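Local coordinates for protein oxalate biosynthetic component 1 (Burkholderia thailandensis, PDB 5IKY) that produces oxalate in quorum sensing-dependent oxalogenesis, acting as a bifunctional enzyme with serine hydrolase and additional lyase activity, at residues Asn359-Tyr364 and Asp441-Cys446; Leu747-Glu752 and Leu797-Ala802. All coordinates share one frame; numbering follows the deposited sequence.

Interaction 1 of 2, residues Asn359-Tyr364 and Asp441-Cys446; sequences NSVTLY and DNFPSC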
ATOM      1  N   ASN A 359     -17.950  -6.679 -34.005  1.00 51.61           N
ATOM      2  CA  ASN A 359     -17.669  -5.288 -34.339  1.00 45.53           C
ATOM      3  C   ASN A 359     -16.218  -4.930 -34.037  1.00 63.13           C
ATOM      4  O   ASN A 359     -15.611  -4.118 -34.734  1.00 56.03           O
ATOM      5  CB  ASN A 359     -18.608  -4.346 -33.583  1.00 48.38           C
ATOM      6  CG  ASN A 359     -20.024  -4.384 -34.116  1.00 55.30           C
ATOM      7  OD1 ASN A 359     -20.261  -4.801 -35.249  1.00 52.27           O
ATOM      8  ND2 ASN A 359     -20.977  -3.944 -33.300  1.00 52.80           N
ATOM      9  N   SER A 360     -15.665  -5.550 -32.998  1.00 46.69           N
ATOM     10  CA  SER A 360     -14.295  -5.279 -32.577  1.00 44.84           C
ATOM     11  C   SER A 360     -13.255  -5.792 -33.568  1.00 51.85           C
ATOM     12  O   SER A 360     -12.273  -5.108 -33.847  1.00 51.19           O
ATOM     13  CB  SER A 360     -14.027  -5.895 -31.203  1.00 47.63           C
ATOM     14  OG  SER A 360     -14.794  -5.259 -30.201  1.00 48.70           O
ATOM     15  N   VAL A 361     -13.464  -6.997 -34.093  1.00 44.73           N
ATOM     16  CA  VAL A 361     -12.453  -7.627 -34.936  1.00 50.45           C
ATOM     17  C   VAL A 361     -12.587  -7.223 -36.399  1.00 58.35           C
ATOM     18  O   VAL A 361     -11.765  -7.608 -37.234  1.00 61.01           O
ATOM     19  CB  VAL A 361     -12.509  -9.161 -34.833  1.00 46.02           C
ATOM     20  CG1 VAL A 361     -12.369  -9.592 -33.380  1.00 47.86           C
ATOM     21  CG2 VAL A 361     -13.801  -9.694 -35.444  1.00 47.07           C
ATOM     22  N   THR A 362     -13.620  -6.451 -36.715  1.00 46.19           N
ATOM     23  CA  THR A 362     -13.801  -5.987 -38.082  1.00 59.17           C
ATOM     24  C   THR A 362     -13.694  -4.471 -38.170  1.00 50.54           C
ATOM     25  O   THR A 362     -12.624  -3.925 -38.433  1.00 63.54           O
ATOM     26  CB  THR A 362     -15.163  -6.437 -38.669  1.00 58.28           C
ATOM     27  OG1 THR A 362     -16.236  -5.939 -37.861  1.00 47.63           O
ATOM     28  CG2 THR A 362     -15.241  -7.952 -38.730  1.00 48.88           C
ATOM     29  N   LEU A 363     -14.810  -3.797 -37.930  1.00 46.98           N
ATOM     30  CA  LEU A 363     -14.913  -2.368 -38.179  1.00 51.05           C
ATOM     31  C   LEU A 363     -14.081  -1.520 -37.220  1.00 65.36           C
ATOM     32  O   LEU A 363     -13.560  -0.470 -37.601  1.00 44.60           O
ATOM     33  CB  LEU A 363     -16.374  -1.947 -38.101  1.00 52.11           C
ATOM     34  CG  LEU A 363     -16.776  -0.741 -38.936  1.00 81.91           C
ATOM     35  CD1 LEU A 363     -16.284  -0.872 -40.370  1.00 65.21           C
ATOM     36  CD2 LEU A 363     -18.273  -0.659 -38.906  1.00114.92           C
ATOM     37  N   TYR A 364     -13.961  -1.973 -35.977  1.00 56.95           N
ATOM     38  CA  TYR A 364     -13.235  -1.221 -34.960  1.00 47.18           C
ATOM     39  C   TYR A 364     -11.819  -1.738 -34.740  1.00 52.86           C
ATOM     40  O   TYR A 364     -11.092  -1.214 -33.898  1.00 57.77           O
ATOM     41  CB  TYR A 364     -14.001  -1.242 -33.633  1.00 49.94           C
ATOM     42  CG  TYR A 364     -15.115  -0.228 -33.571  1.00 52.04           C
ATOM     43  CD1 TYR A 364     -14.865   1.086 -33.184  1.00 47.10           C
ATOM     44  CD2 TYR A 364     -16.415  -0.576 -33.911  1.00 55.90           C
ATOM     45  CE1 TYR A 364     -15.884   2.020 -33.134  1.00 56.75           C
ATOM     46  CE2 TYR A 364     -17.439   0.348 -33.856  1.00 48.39           C
ATOM     47  CZ  TYR A 364     -17.169   1.645 -33.472  1.00 59.00           C
ATOM     48  OH  TYR A 364     -18.187   2.569 -33.427  1.00 63.57           O
ATOM     49  N   ASP A 441      -6.575 -13.587 -32.394  1.00 56.36           N
ATOM     50  CA  ASP A 441      -6.230 -13.715 -33.808  1.00 55.29           C
ATOM     51  C   ASP A 441      -6.278 -12.378 -34.543  1.00 52.23           C
ATOM     52  O   ASP A 441      -5.538 -12.163 -35.503  1.00 78.65           O
ATOM     53  CB  ASP A 441      -7.158 -14.716 -34.499  1.00 59.24           C
ATOM     54  CG  ASP A 441      -6.906 -16.145 -34.057  1.00 86.54           C
ATOM     55  OD1 ASP A 441      -5.916 -16.378 -33.332  1.00 98.07           O
ATOM     56  OD2 ASP A 441      -7.694 -17.036 -34.439  1.00 89.82           O
ATOM     57  N   ASN A 442      -7.148 -11.482 -34.090  1.00 60.49           N
ATOM     58  CA  ASN A 442      -7.292 -10.178 -34.728  1.00 54.17           C
ATOM     59  C   ASN A 442      -6.560  -9.059 -33.989  1.00 61.55           C
ATOM     60  O   ASN A 442      -6.484  -7.931 -34.474  1.00 67.11           O
ATOM     61  CB  ASN A 442      -8.771  -9.823 -34.871  1.00 54.63           C
ATOM     62  CG  ASN A 442      -9.476 -10.689 -35.894  1.00 66.49           C
ATOM     63  OD1 ASN A 442      -9.575 -10.327 -37.068  1.00 63.89           O
ATOM     64  ND2 ASN A 442      -9.966 -11.844 -35.457  1.00 59.54           N
ATOM     65  N   PHE A 443      -6.017  -9.373 -32.819  1.00 47.17           N
ATOM     66  CA  PHE A 443      -5.251  -8.397 -32.055  1.00 51.57           C
ATOM     67  C   PHE A 443      -3.957  -9.024 -31.549  1.00 64.06           C
ATOM     68  O   PHE A 443      -3.939  -9.647 -30.486  1.00 56.59           O
ATOM     69  CB  PHE A 443      -6.075  -7.849 -30.886  1.00 42.10           C
ATOM     70  CG  PHE A 443      -7.246  -7.008 -31.313  1.00 46.63           C
ATOM     71  CD1 PHE A 443      -7.066  -5.686 -31.683  1.00 45.58           C
ATOM     72  CD2 PHE A 443      -8.528  -7.537 -31.338  1.00 43.82           C
ATOM     73  CE1 PHE A 443      -8.140  -4.907 -32.077  1.00 50.95           C
ATOM     74  CE2 PHE A 443      -9.606  -6.762 -31.732  1.00 48.33           C
ATOM     75  CZ  PHE A 443      -9.412  -5.447 -32.102  1.00 44.19           C
ATOM     76  N   PRO A 444      -2.870  -8.864 -32.322  1.00 64.92           N
ATOM     77  CA  PRO A 444      -1.556  -9.441 -32.007  1.00 76.53           C
ATOM     78  C   PRO A 444      -1.045  -9.021 -30.632  1.00 67.42           C
ATOM     79  O   PRO A 444      -0.341  -9.790 -29.978  1.00 88.84           O
ATOM     80  CB  PRO A 444      -0.653  -8.896 -33.123  1.00 68.24           C
ATOM     81  CG  PRO A 444      -1.409  -7.753 -33.731  1.00 60.96           C
ATOM     82  CD  PRO A 444      -2.850  -8.106 -33.583  1.00 63.09           C
ATOM     83  N   SER A 445      -1.401  -7.817 -30.199  1.00 58.93           N
ATOM     84  CA  SER A 445      -1.048  -7.359 -28.859  1.00 51.90           C
ATOM     85  C   SER A 445      -2.302  -6.990 -28.072  1.00 56.49           C
ATOM     86  O   SER A 445      -2.871  -5.916 -28.268  1.00 57.55           O
ATOM     87  CB  SER A 445      -0.094  -6.163 -28.931  1.00 48.11           C
ATOM     88  OG  SER A 445       0.336  -5.771 -27.637  1.00 70.61           O
ATOM     89  N   CYS A 446      -2.735  -7.881 -27.184  1.00 50.28           N
ATOM     90  CA  CYS A 446      -3.931  -7.622 -26.394  1.00 63.57           C
ATOM     91  C   CYS A 446      -3.941  -8.368 -25.063  1.00 43.89           C
ATOM     92  O   CYS A 446      -3.337  -9.430 -24.925  1.00 62.35           O
ATOM     93  CB  CYS A 446      -5.185  -7.990 -27.191  1.00 67.05           C
ATOM     94  SG  CYS A 446      -5.492  -9.764 -27.318  1.00 64.79           S
TER

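Interaction 2 of 2, residues Leu747-Glu752 and Leu797-Ala802; sequences LWTVLE and LSNGMA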
ATOM      1  N   LEU A 747      38.137   9.854  13.843  1.00109.54           N
ATOM      2  CA  LEU A 747      38.270   9.955  15.291  1.00106.23           C
ATOM      3  C   LEU A 747      37.894   8.635  15.949  1.00111.20           C
ATOM      4  O   LEU A 747      37.046   7.897  15.445  1.00103.40           O
ATOM      5  CB  LEU A 747      37.400  11.084  15.847  1.00 99.27           C
ATOM      6  CG  LEU A 747      37.795  12.520  15.502  1.00102.64           C
ATOM      7  CD1 LEU A 747      36.856  13.500  16.186  1.00106.73           C
ATOM      8  CD2 LEU A 747      39.239  12.792  15.897  1.00104.76           C
ATOM      9  N   TRP A 748      38.528   8.344  17.079  1.00111.82           N
ATOM     10  CA  TRP A 748      38.277   7.105  17.803  1.00102.25           C
ATOM     11  C   TRP A 748      37.856   7.413  19.235  1.00105.51           C
ATOM     12  O   TRP A 748      38.517   8.184  19.933  1.00111.21           O
ATOM     13  CB  TRP A 748      39.517   6.210  17.777  1.00100.90           C
ATOM     14  CG  TRP A 748      40.072   6.009  16.394  1.00102.00           C
ATOM     15  CD1 TRP A 748      40.890   6.860  15.707  1.00 98.89           C
ATOM     16  CD2 TRP A 748      39.843   4.889  15.528  1.00103.70           C
ATOM     17  NE1 TRP A 748      41.185   6.340  14.471  1.00106.95           N
ATOM     18  CE2 TRP A 748      40.556   5.131  14.336  1.00104.28           C
ATOM     19  CE3 TRP A 748      39.107   3.706  15.645  1.00101.33           C
ATOM     20  CZ2 TRP A 748      40.554   4.234  13.269  1.00 95.65           C
ATOM     21  CZ3 TRP A 748      39.107   2.816  14.584  1.00102.75           C
ATOM     22  CH2 TRP A 748      39.825   3.086  13.412  1.00100.37           C
ATOM     23  N   THR A 749      36.751   6.812  19.667  1.00104.58           N
ATOM     24  CA  THR A 749      36.174   7.113  20.973  1.00108.69           C
ATOM     25  C   THR A 749      35.696   5.851  21.689  1.00104.70           C
ATOM     26  O   THR A 749      35.004   5.019  21.102  1.00 96.69           O
ATOM     27  CB  THR A 749      34.997   8.105  20.840  1.00109.68           C
ATOM     28  OG1 THR A 749      35.476   9.350  20.314  1.00105.15           O
ATOM     29  CG2 THR A 749      34.337   8.354  22.188  1.00105.24           C
ATOM     30  N   VAL A 750      36.071   5.716  22.958  1.00103.00           N
ATOM     31  CA  VAL A 750      35.680   4.563  23.762  1.00101.41           C
ATOM     32  C   VAL A 750      34.616   4.935  24.797  1.00105.17           C
ATOM     33  O   VAL A 750      34.726   5.961  25.466  1.00112.94           O
ATOM     34  CB  VAL A 750      36.896   3.949  24.484  1.00101.55           C
ATOM     35  CG1 VAL A 750      36.510   2.644  25.164  1.00 95.29           C
ATOM     36  CG2 VAL A 750      38.032   3.723  23.501  1.00 95.28           C
ATOM     37  N   LEU A 751      33.589   4.098  24.925  1.00103.39           N
ATOM     38  CA  LEU A 751      32.514   4.339  25.887  1.00109.99           C
ATOM     39  C   LEU A 751      32.395   3.217  26.915  1.00124.62           C
ATOM     40  O   LEU A 751      32.058   2.083  26.573  1.00130.84           O
ATOM     41  CB  LEU A 751      31.170   4.512  25.172  1.00108.44           C
ATOM     42  CG  LEU A 751      30.840   5.856  24.518  1.00108.74           C
ATOM     43  CD1 LEU A 751      31.614   6.052  23.222  1.00119.60           C
ATOM     44  CD2 LEU A 751      29.340   5.975  24.276  1.00 97.35           C
ATOM     45  N   GLU A 752      32.665   3.543  28.176  1.00129.13           N
ATOM     46  CA  GLU A 752      32.506   2.587  29.267  1.00111.10           C
ATOM     47  C   GLU A 752      31.431   3.057  30.244  1.00117.00           C
ATOM     48  O   GLU A 752      30.877   4.144  30.090  1.00120.08           O
ATOM     49  CB  GLU A 752      33.833   2.379  29.998  1.00106.08           C
ATOM     50  N   LEU A 797      26.794  13.679  16.700  1.00 96.34           N
ATOM     51  CA  LEU A 797      25.967  12.598  16.177  1.00 96.30           C
ATOM     52  C   LEU A 797      26.654  11.249  16.362  1.00 93.51           C
ATOM     53  O   LEU A 797      26.008  10.250  16.681  1.00 98.52           O
ATOM     54  CB  LEU A 797      25.654  12.836  14.700  1.00 87.64           C
ATOM     55  CG  LEU A 797      24.897  14.128  14.390  1.00 84.30           C
ATOM     56  CD1 LEU A 797      24.857  14.384  12.892  1.00 87.41           C
ATOM     57  CD2 LEU A 797      23.491  14.080  14.969  1.00 73.65           C
ATOM     58  N   SER A 798      27.968  11.229  16.161  1.00 85.29           N
ATOM     59  CA  SER A 798      28.755  10.014  16.328  1.00 87.47           C
ATOM     60  C   SER A 798      28.692   9.524  17.771  1.00 91.04           C
ATOM     61  O   SER A 798      28.638   8.319  18.028  1.00 97.09           O
ATOM     62  CB  SER A 798      30.205  10.253  15.909  1.00 94.21           C
ATOM     63  OG  SER A 798      30.962   9.058  15.972  1.00106.29           O
ATOM     64  N   ASN A 799      28.695  10.466  18.710  1.00 79.81           N
ATOM     65  CA  ASN A 799      28.585  10.140  20.126  1.00 83.07           C
ATOM     66  C   ASN A 799      27.202   9.600  20.474  1.00 90.82           C
ATOM     67  O   ASN A 799      27.077   8.573  21.142  1.00 99.11           O
ATOM     68  CB  ASN A 799      28.890  11.367  20.988  1.00 91.32           C
ATOM     69  CG  ASN A 799      30.346  11.781  20.921  1.00101.18           C
ATOM     70  OD1 ASN A 799      31.220  10.970  20.617  1.00115.00           O
ATOM     71  ND2 ASN A 799      30.613  13.049  21.208  1.00 98.65           N
ATOM     72  N   GLY A 800      26.171  10.304  20.018  1.00 94.36           N
ATOM     73  CA  GLY A 800      24.796   9.926  20.291  1.00 88.20           C
ATOM     74  C   GLY A 800      24.451   8.540  19.783  1.00 91.24           C
ATOM     75  O   GLY A 800      23.727   7.791  20.441  1.00103.10           O
ATOM     76  N   MET A 801      24.971   8.198  18.610  1.00 95.41           N
ATOM     77  CA  MET A 801      24.752   6.877  18.035  1.00 90.34           C
ATOM     78  C   MET A 801      25.450   5.811  18.870  1.00 91.34           C
ATOM     79  O   MET A 801      24.924   4.716  19.065  1.00 95.77           O
ATOM     80  CB  MET A 801      25.250   6.825  16.590  1.00 80.24           C
ATOM     81  CG  MET A 801      24.199   6.384  15.589  1.00 92.53           C
ATOM     82  SD  MET A 801      24.914   5.889  14.011  1.00123.23           S
ATOM     83  CE  MET A 801      25.854   4.449  14.506  1.00 72.05           C
ATOM     84  N   ALA A 802      26.637   6.146  19.362  1.00 81.10           N
ATOM     85  CA  ALA A 802      27.415   5.229  20.185  1.00 83.80           C
ATOM     86  C   ALA A 802      26.736   4.994  21.528  1.00 96.53           C
ATOM     87  O   ALA A 802      26.709   3.872  22.035  1.00 96.82           O
ATOM     88  CB  ALA A 802      28.819   5.763  20.390  1.00 87.64           C
TER

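Interaction 1 of 2, residues Asn359-Tyr364 and Asp441-Cys446
V361 sits squarely over the flat of the N442 side-chain amide: its CB is 3.6 Å from N442 CG, almost on the perpendicular to the amide plane, and 3.7 Å from N442 ND2. The valine methyl CG1 carries the overlap toward the root of the asparagine, 3.9 Å from N442 CB. What turns the amide broadside is its torsions: CG is anti to the carbonyl carbon (chi1 -70°), and chi2 of -93° swings the plane across the chain. Its nitrogen does not bond across the contact; ND2 gives its hydrogen bond to the K438 carbonyl, one turn back in the same helix, which helps fix the flip. N442 OD1 and V361 O, both acceptors, come to 3.5 Å without a bond.

F443 meets the neighbouring carbonyl differently, with its rim. The ring presents CZ to S360 O at 3.4 Å, the oxygen lying at the edge near the ring plane, where the polarised C-H bonds should suit it. V361 CG1 approaches the same ring more loosely, 4.3 Å from F443 CE2. Farther along, the phenylalanine packs on Q365 and V369 of helix 365-370 and meets the F377 ring, while Q365 NE2 holds N442 O.

S360 and V361, at or beside the last residues of helix 354-360, thus meet N442 and F443 where helix 418-442 gives out and the chain runs on into strand 446-451. That strand pairs with 375-380 in the closed parallel sheet, so this is packing in the outer helical layer of a TIM barrel, the fold of the beta-keto acid cleavage enzymes.

Interaction 2 of 2, residues Leu747-Glu752 and Leu797-Ala802
L751 spreads its forked end over the methyl group of A802, with CD2 3.9 Å and CD1 4.0 Å from A802 CB, so that both branches share the alanine almost equally. CD2 reaches a little further, to 3.9 Å from the A802 carbonyl carbon, and so rests on the helix backbone as well as on the methyl. The leucine gets there by holding CG anti to its carbonyl carbon (chi1 -79°), and a chi2 of 75° then sets the fork against the helix. With only a methyl at A802, the longer leucine side chain covers most of the 7.7 Å between L751 CA and A802 CA.

One turn earlier in the helix the fit is looser. The N799 side chain starts out along the flank of the helix, yet its amide bends back to the strand, where OD1 comes to 4.4 Å from the T749 methyl CG2. That is van der Waals contact at long range, and no hydrogen bond joins the two segments anywhere.

The strand's alternation sorts its residues: T749 and L751 point to helix 792-813, whereas W748 faces the other way and packs on R878 and L879 of helix 870-879. At this strand, then, helices lie on both faces of the sheet. A802 also lies on A834, and S798 OG is hydrogen-bonded to T836 OG1, both in strand 832-836, which pairs antiparallel with 747-752. Helix 792-813 itself makes the beta-alpha-beta crossover from strand 780-782 to the adjacent parallel strand 832-836, and here it reaches past that pair to the antiparallel strand next to it. A mainly parallel sheet with antiparallel strands at this edge and helices on both faces is the architecture of the alpha/beta-hydrolase fold.

The two interactions belong to different domains, on opposite sides of the chain's centre, with their own centres 69 Å apart and no touch between them. Both are partly buried and lack cross-segment hydrogen bonds, but they join different elements. Interaction 1 lies in the helical layer outside a barrel, where the chain leaves or runs close to the end of two helices, and its chemistry is mixed: an aliphatic side chain on an amide, an aromatic edge at a main-chain carbonyl. Interaction 2 sets a sheet strand against a helix lying on it, and its chief side-chain contact is aliphatic, leucine on alanine. Interaction 1 also buries more surface, 185 Å² against 126 Å².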